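Local coordinates for 5-formyltetrahydrofolate cyclo-ligase family protein (Bacillus anthracis, PDB 2JCB), which probably catalyses the ATP-dependent conversion of 5-formyltetrahydrofolate to 5,10-methenyltetrahydrofolate in folate metabolism, at residues Glu37-Ser42 with Asn63-Tyr68; Asp125-Gln130 with Asp152-His157. All coordinates share one frame; numbering follows the deposited sequence.

Both contacts involve connections of one mixed β-sheet in an α/β fold, on opposite sides of the chain's centre; their centres lie 21 Å apart and their nearest atoms about 10 Å, so they do not touch. Contact 1 sets helix 29-44 against the loop between strand 54-56 and helix 68-76. Contact 2 joins the neighbouring parallel strand 129-131 to helix 150-154, whose Asp152 and Arg153 hold magnesium and ADP. Segment 152-157 of contact 2 therefore meets the nucleotide directly, through residues next to the touching Tyr154. Contact 1 approaches the pocket by a side route: the Glu64 side chain in its loop touches Tyr146, a residue of the ADP pocket.

Contact 1. Residues Glu37-Ser42 with Asn63-Tyr68; sequences EQIVFS and NEVNTY
Ile39 and Val65 meet branch against branch where helix 29-44 packs on the loop of a β-α-β unit, the connection that leaves strand 54-56, enters helix 68-76 and returns along the neighbouring parallel strand 80-87. The two side chains slant across one another and touch at two places. Ile39 CD1, at the far end of the longer branch, reaches Val65 CG2 at 3.9 Å, while the short branch, Ile39 CG2, lies 4.1 Å from Val65 CG1. Each methyl of the valine thus has its own partner on the isoleucine. On the loop side, Val65 sets CG1 trans to its backbone N (chi1 176°) and leaves CG2 beside that nitrogen, which spreads both methyls before the helix.

Val40, the next residue of the helix, extends the greasy patch toward helix 68-76. Its CG1 faces the loop backbone more than a side chain: Asn66 O is 4.0 Å from Val40 CG1, a van der Waals approach to a carbonyl, and Val65 CG1 is a looser 4.5 Å away from Val40 CG1. Ile39, Val40 and Val65 are all buried, and the grip between these two segments is apolar. A polar tie lies one turn back on the same helix, where Ser36 OG hydrogen-bonds Asn66 N and pins the loop just beyond Val65.

Asn66 then changes the course of the chain. Its carboxamide folds forward over the turn into helix 68-76, forming an Asx turn that caps the helix start. Thr67 OG1, in the same bend, is hydrogen-bonded to Thr58 O and Ser60 N. In the capping bond Tyr68 N lies 3.2 Å from Asn66 OD1, approaching from above the plane of the side-chain carbonyl, 51° out of it.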
loop_
_atom_site.group_PDB
_atom_site.type_symbol
_atom_site.label_atom_id
_atom_site.label_comp_id
_atom_site.label_asym_id
_atom_site.label_seq_id
_atom_site.Cartn_x
_atom_site.Cartn_y
_atom_site.Cartn_z
ATOM N N GLU A 37 13.374 5.372 -5.224
ATOM C CA GLU A 37 13.953 4.919 -6.505
ATOM C C GLU A 37 14.447 3.461 -6.421
ATOM O O GLU A 37 14.162 2.656 -7.333
ATOM C CB GLU A 37 15.113 5.847 -6.901
ATOM C CG GLU A 37 14.615 6.995 -7.772
ATOM C CD GLU A 37 15.543 8.258 -7.860
ATOM O OE1 GLU A 37 16.760 8.209 -7.480
ATOM O OE2 GLU A 37 15.016 9.309 -8.341
ATOM N N GLN A 38 15.197 3.156 -5.350
ATOM C CA GLN A 38 15.759 1.794 -5.159
ATOM C C GLN A 38 14.654 0.759 -5.014
ATOM O O GLN A 38 14.723 -0.331 -5.589
ATOM C CB GLN A 38 16.703 1.742 -3.957
ATOM C CG GLN A 38 17.945 2.538 -4.244
ATOM C CD GLN A 38 18.912 2.594 -3.073
ATOM O OE1 GLN A 38 18.657 2.029 -2.015
ATOM N NE2 GLN A 38 20.037 3.307 -3.264
ATOM N N ILE A 39 13.606 1.107 -4.252
ATOM C CA ILE A 39 12.576 0.166 -3.874
ATOM C C ILE A 39 11.828 -0.166 -5.139
ATOM O O ILE A 39 11.565 -1.364 -5.399
ATOM C CB ILE A 39 11.670 0.744 -2.841
ATOM C CG1 ILE A 39 12.417 0.718 -1.480
ATOM C CG2 ILE A 39 10.374 -0.001 -2.748
ATOM C CD1 ILE A 39 11.816 1.627 -0.375
ATOM N N VAL A 40 11.483 0.863 -5.923
ATOM C CA VAL A 40 10.713 0.634 -7.150
ATOM C C VAL A 40 11.510 -0.082 -8.222
ATOM O O VAL A 40 10.963 -0.938 -8.905
ATOM C CB VAL A 40 9.924 1.888 -7.709
ATOM C CG1 VAL A 40 8.939 2.376 -6.587
ATOM C CG2 VAL A 40 10.832 2.952 -8.298
ATOM N N PHE A 41 12.805 0.180 -8.286
ATOM C CA PHE A 41 13.650 -0.532 -9.260
ATOM C C PHE A 41 13.504 -2.041 -8.912
ATOM O O PHE A 41 13.350 -2.867 -9.827
ATOM C CB PHE A 41 15.105 -0.051 -9.146
ATOM C CG PHE A 41 16.086 -0.860 -9.935
ATOM C CD1 PHE A 41 16.447 -0.453 -11.203
ATOM C CD2 PHE A 41 16.657 -2.022 -9.401
ATOM C CE1 PHE A 41 17.354 -1.185 -11.970
ATOM C CE2 PHE A 41 17.584 -2.755 -10.151
ATOM C CZ PHE A 41 17.918 -2.336 -11.431
ATOM N N SER A 42 13.515 -2.394 -7.637
ATOM C CA SER A 42 13.445 -3.806 -7.214
ATOM C C SER A 42 12.044 -4.380 -7.528
ATOM O O SER A 42 11.916 -5.499 -8.053
ATOM C CB SER A 42 13.735 -3.891 -5.733
ATOM O OG SER A 42 13.651 -5.241 -5.230
ATOM N N ASN A 63 5.855 11.497 2.925
ATOM C CA ASN A 63 7.129 10.826 2.641
ATOM C C ASN A 63 6.994 9.302 2.399
ATOM O O ASN A 63 8.004 8.582 2.339
ATOM C CB ASN A 63 8.178 11.152 3.711
ATOM C CG ASN A 63 8.891 12.533 3.475
ATOM O OD1 ASN A 63 8.861 13.079 2.369
ATOM N ND2 ASN A 63 9.587 13.036 4.494
ATOM N N GLU A 64 5.754 8.821 2.200
ATOM C CA GLU A 64 5.535 7.406 1.872
ATOM C C GLU A 64 6.262 7.038 0.593
ATOM O O GLU A 64 6.329 7.853 -0.369
ATOM C CB GLU A 64 4.046 7.132 1.616
ATOM C CG GLU A 64 3.244 7.291 2.858
ATOM C CD GLU A 64 1.802 7.675 2.602
ATOM O OE1 GLU A 64 1.334 7.476 1.447
ATOM O OE2 GLU A 64 1.163 8.218 3.562
ATOM N N VAL A 65 6.781 5.798 0.515
ATOM C CA VAL A 65 7.362 5.375 -0.787
ATOM C C VAL A 65 6.536 5.844 -2.018
ATOM O O VAL A 65 5.317 5.593 -2.125
ATOM C CB VAL A 65 7.572 3.822 -0.886
ATOM C CG1 VAL A 65 8.096 3.430 -2.312
ATOM C CG2 VAL A 65 8.424 3.321 0.341
ATOM N N ASN A 66 7.231 6.542 -2.898
ATOM C CA ASN A 66 6.594 7.242 -3.991
ATOM C C ASN A 66 5.979 6.277 -5.039
ATOM O O ASN A 66 6.699 5.513 -5.666
ATOM C CB ASN A 66 7.595 8.180 -4.635
ATOM C CG ASN A 66 6.917 9.131 -5.620
ATOM O OD1 ASN A 66 5.671 9.146 -5.731
ATOM N ND2 ASN A 66 7.710 9.939 -6.312
ATOM N N THR A 67 4.644 6.255 -5.153
ATOM C CA THR A 67 3.965 5.388 -6.081
ATOM C C THR A 67 3.655 6.022 -7.422
ATOM O O THR A 67 3.179 5.318 -8.361
ATOM C CB THR A 67 2.649 4.834 -5.494
ATOM O OG1 THR A 67 1.759 5.931 -5.216
ATOM C CG2 THR A 67 2.918 3.977 -4.173
ATOM N N TYR A 68 3.808 7.331 -7.538
ATOM C CA TYR A 68 3.523 7.974 -8.814
ATOM C C TYR A 68 4.333 7.408 -9.979
ATOM O O TYR A 68 3.750 7.093 -11.033
ATOM C CB TYR A 68 3.586 9.527 -8.713
ATOM C CG TYR A 68 2.328 10.058 -8.044
ATOM C CD1 TYR A 68 2.206 10.067 -6.637
ATOM C CD2 TYR A 68 1.237 10.500 -8.828
ATOM C CE1 TYR A 68 1.000 10.554 -6.007
ATOM C CE2 TYR A 68 0.041 10.980 -8.232
ATOM C CZ TYR A 68 -0.054 11.012 -6.827
ATOM O OH TYR A 68 -1.223 11.506 -6.267
#

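Contact 2. Residues Asp125-Gln130 with Asp152-His157; sequences DEIDLQ and DRYLVH. With MG (magnesium ion), chain E; ADP (adenosine-5'-diphosphate), chain C.
Tyr154 swings its ring trans to the backbone N (chi1 180°), throwing the phenol off the helix toward strand 129-131, and Gln130 turns sharply about its CB–CG bond (chi2 -80°) to bring the amide up to meet it. The two side chains cross nearly at right angles, with amide and ring planes 79° apart. Gln130 NE2 donates a weak hydrogen bond to Tyr154 OH at 3.0 Å, approaching the ring obliquely. Beside it, Ile127 CD1 lies 3.6 Å from Tyr154 OH, so amide and methyl approach the hydroxyl side by side. Phe95 of strand 92-98 packs against Ile127, Gln130 and the tyrosine ring.

The residues just before Tyr154 face the nucleotide. Asp152 OD2 binds magnesium at 1.9 Å, and Asp152 OD1 accepts from a water on the same ion, 2.7 Å away. Asp181, a second water and ADP oxygens O3B and O1A complete six ligands. Arg153 lays its guanidinium over the adenine: ADP C4 lies above the centre of that flat group, 3.4 Å from Arg153 CZ. Arg153 NH2 adds a weak hydrogen bond to ADP O4'. The charge over the base probably helps hold it in place.

Tyr154 thus ties the far side of a nucleotide-binding helix to the sheet. This is a β-α-β crossover from strand 129-131 to parallel strand 161-165, in which the glycine-rich loop Gly145-Gly149 and the start of helix 150-154 supply part of the ADP–magnesium site.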
loop_
_atom_site.group_PDB
_atom_site.type_symbol
_atom_site.label_atom_id
_atom_site.label_comp_id
_atom_site.label_asym_id
_atom_site.label_seq_id
_atom_site.Cartn_x
_atom_site.Cartn_y
_atom_site.Cartn_z
ATOM N N ASP A 125 -11.512 -9.987 -8.447
ATOM C CA ASP A 125 -11.042 -11.178 -9.156
ATOM C C ASP A 125 -10.386 -10.833 -10.514
ATOM O O ASP A 125 -9.895 -11.717 -11.217
ATOM C CB ASP A 125 -12.181 -12.216 -9.291
ATOM C CG ASP A 125 -13.286 -11.766 -10.231
ATOM O OD1 ASP A 125 -13.015 -10.921 -11.133
ATOM O OD2 ASP A 125 -14.433 -12.275 -10.092
ATOM N N GLU A 126 -10.383 -9.550 -10.882
ATOM C CA GLU A 126 -9.734 -9.067 -12.126
ATOM C C GLU A 126 -8.414 -8.309 -11.871
ATOM O O GLU A 126 -7.753 -7.834 -12.804
ATOM C CB GLU A 126 -10.699 -8.145 -12.863
ATOM C CG GLU A 126 -11.775 -8.905 -13.550
ATOM C CD GLU A 126 -12.561 -8.044 -14.508
ATOM O OE1 GLU A 126 -13.762 -8.341 -14.685
ATOM O OE2 GLU A 126 -11.965 -7.087 -15.081
ATOM N N ILE A 127 -8.034 -8.201 -10.614
ATOM C CA ILE A 127 -6.856 -7.455 -10.241
ATOM C C ILE A 127 -5.761 -8.493 -9.922
ATOM O O ILE A 127 -5.956 -9.321 -9.049
ATOM C CB ILE A 127 -7.123 -6.516 -9.015
ATOM C CG1 ILE A 127 -8.268 -5.503 -9.319
ATOM C CG2 ILE A 127 -5.800 -5.849 -8.541
ATOM C CD1 ILE A 127 -8.788 -4.709 -8.101
ATOM N N ASP A 128 -4.670 -8.471 -10.663
ATOM C CA ASP A 128 -3.629 -9.517 -10.568
ATOM C C ASP A 128 -2.710 -9.336 -9.359
ATOM O O ASP A 128 -2.355 -10.329 -8.661
ATOM C CB ASP A 128 -2.847 -9.608 -11.874
ATOM C CG ASP A 128 -3.721 -9.920 -13.041
ATOM O OD1 ASP A 128 -4.565 -10.858 -12.951
ATOM O OD2 ASP A 128 -3.569 -9.240 -14.076
ATOM N N LEU A 129 -2.409 -8.075 -9.062
ATOM C CA LEU A 129 -1.510 -7.719 -7.989
ATOM C C LEU A 129 -2.037 -6.498 -7.259
ATOM O O LEU A 129 -2.400 -5.502 -7.899
ATOM C CB LEU A 129 -0.155 -7.395 -8.629
ATOM C CG LEU A 129 0.952 -6.894 -7.683
ATOM C CD1 LEU A 129 1.325 -8.025 -6.665
ATOM C CD2 LEU A 129 2.173 -6.364 -8.496
ATOM N N GLN A 130 -2.052 -6.575 -5.938
ATOM C CA GLN A 130 -2.348 -5.412 -5.090
ATOM C C GLN A 130 -1.095 -4.992 -4.373
ATOM O O GLN A 130 -0.529 -5.800 -3.649
ATOM C CB GLN A 130 -3.419 -5.761 -4.073
ATOM C CG GLN A 130 -4.820 -5.791 -4.759
ATOM C CD GLN A 130 -5.421 -4.342 -4.941
ATOM O OE1 GLN A 130 -4.740 -3.358 -4.783
ATOM N NE2 GLN A 130 -6.720 -4.278 -5.271
ATOM N N ASP A 152 -7.456 -4.565 5.841
ATOM C CA ASP A 152 -7.819 -5.730 6.609
ATOM C C ASP A 152 -9.166 -6.291 6.110
ATOM O O ASP A 152 -9.303 -7.497 5.979
ATOM C CB ASP A 152 -7.884 -5.391 8.098
ATOM C CG ASP A 152 -6.504 -5.353 8.746
ATOM O OD1 ASP A 152 -5.526 -5.916 8.177
ATOM O OD2 ASP A 152 -6.364 -4.760 9.829
ATOM N N ARG A 153 -10.130 -5.400 5.796
ATOM C CA ARG A 153 -11.451 -5.815 5.359
ATOM C C ARG A 153 -11.396 -6.299 3.916
ATOM O O ARG A 153 -11.984 -7.313 3.559
ATOM C CB ARG A 153 -12.438 -4.656 5.503
ATOM C CG ARG A 153 -12.734 -4.292 6.936
ATOM C CD ARG A 153 -13.700 -3.124 6.946
ATOM N NE ARG A 153 -14.277 -2.801 8.244
ATOM C CZ ARG A 153 -13.627 -2.124 9.185
ATOM N NH1 ARG A 153 -14.252 -1.807 10.309
ATOM N NH2 ARG A 153 -12.356 -1.756 8.977
ATOM N N TYR A 154 -10.716 -5.528 3.082
ATOM C CA TYR A 154 -10.616 -5.817 1.651
ATOM C C TYR A 154 -9.895 -7.143 1.380
ATOM O O TYR A 154 -10.342 -7.932 0.560
ATOM C CB TYR A 154 -9.856 -4.701 0.948
ATOM C CG TYR A 154 -9.708 -4.940 -0.520
ATOM C CD1 TYR A 154 -10.758 -4.654 -1.392
ATOM C CD2 TYR A 154 -8.527 -5.448 -1.057
ATOM C CE1 TYR A 154 -10.655 -4.864 -2.725
ATOM C CE2 TYR A 154 -8.409 -5.685 -2.434
ATOM C CZ TYR A 154 -9.481 -5.381 -3.258
ATOM O OH TYR A 154 -9.404 -5.555 -4.610
ATOM N N LEU A 155 -8.818 -7.387 2.107
ATOM C CA LEU A 155 -8.012 -8.591 1.867
ATOM C C LEU A 155 -8.706 -9.898 2.242
ATOM O O LEU A 155 -8.236 -10.973 1.849
ATOM C CB LEU A 155 -6.612 -8.483 2.497
ATOM C CG LEU A 155 -5.720 -7.423 1.870
ATOM C CD1 LEU A 155 -4.439 -7.302 2.695
ATOM C CD2 LEU A 155 -5.454 -7.720 0.399
ATOM N N VAL A 156 -9.810 -9.814 2.990
ATOM C CA VAL A 156 -10.668 -10.998 3.252
ATOM C C VAL A 156 -11.128 -11.637 1.932
ATOM O O VAL A 156 -11.068 -12.853 1.794
ATOM C CB VAL A 156 -11.885 -10.643 4.120
ATOM C CG1 VAL A 156 -12.825 -11.879 4.311
ATOM C CG2 VAL A 156 -11.434 -10.133 5.469
ATOM N N HIS A 157 -11.554 -10.821 0.970
ATOM C CA HIS A 157 -12.130 -11.316 -0.274
ATOM C C HIS A 157 -11.182 -11.272 -1.471
ATOM O O HIS A 157 -11.473 -11.814 -2.539
ATOM C CB HIS A 157 -13.441 -10.573 -0.570
ATOM C CG HIS A 157 -14.393 -10.590 0.584
ATOM N ND1 HIS A 157 -15.075 -11.724 0.971
ATOM C CD2 HIS A 157 -14.737 -9.624 1.470
ATOM C CE1 HIS A 157 -15.810 -11.453 2.034
ATOM N NE2 HIS A 157 -15.625 -10.185 2.356
HETATM MG MG MG E . -5.029 -4.014 10.993
HETATM P PB ADP C . -4.961 -0.834 10.542
HETATM O O1B ADP C . -5.340 0.226 9.512
HETATM O O2B ADP C . -3.617 -0.573 11.115
HETATM O O3B ADP C . -5.216 -2.186 9.910
HETATM P PA ADP C . -6.678 -1.738 12.728
HETATM O O1A ADP C . -6.090 -3.113 12.549
HETATM O O2A ADP C . -6.700 -1.225 14.079
HETATM O O3A ADP C . -6.001 -0.639 11.745
HETATM O "O5'" ADP C . -8.228 -1.817 12.274
HETATM C "C5'" ADP C . -9.012 -0.638 12.559
HETATM C "C4'" ADP C . -10.446 -0.997 12.865
HETATM O "O4'" ADP C . -10.935 -1.784 11.791
HETATM C "C3'" ADP C . -10.505 -1.839 14.134
HETATM O "O3'" ADP C . -11.377 -1.178 15.028
HETATM C "C2'" ADP C . -11.046 -3.179 13.681
HETATM O "O2'" ADP C . -12.083 -3.625 14.508
HETATM C "C1'" ADP C . -11.630 -2.919 12.304
HETATM N N9 ADP C . -11.542 -4.077 11.376
HETATM C C8 ADP C . -10.436 -4.494 10.733
HETATM N N7 ADP C . -10.722 -5.548 9.934
HETATM C C5 ADP C . -12.020 -5.835 10.049
HETATM C C6 ADP C . -12.953 -6.824 9.444
HETATM N N6 ADP C . -12.519 -7.746 8.562
HETATM N N1 ADP C . -14.244 -6.743 9.769
HETATM C C2 ADP C . -14.699 -5.837 10.658
HETATM N N3 ADP C . -13.912 -4.900 11.224
HETATM C C4 ADP C . -12.581 -4.831 10.961
HETATM O O HOH W 1 -3.577 -4.838 9.691
HETATM O O HOH W 2 -3.246 -3.184 12.139
#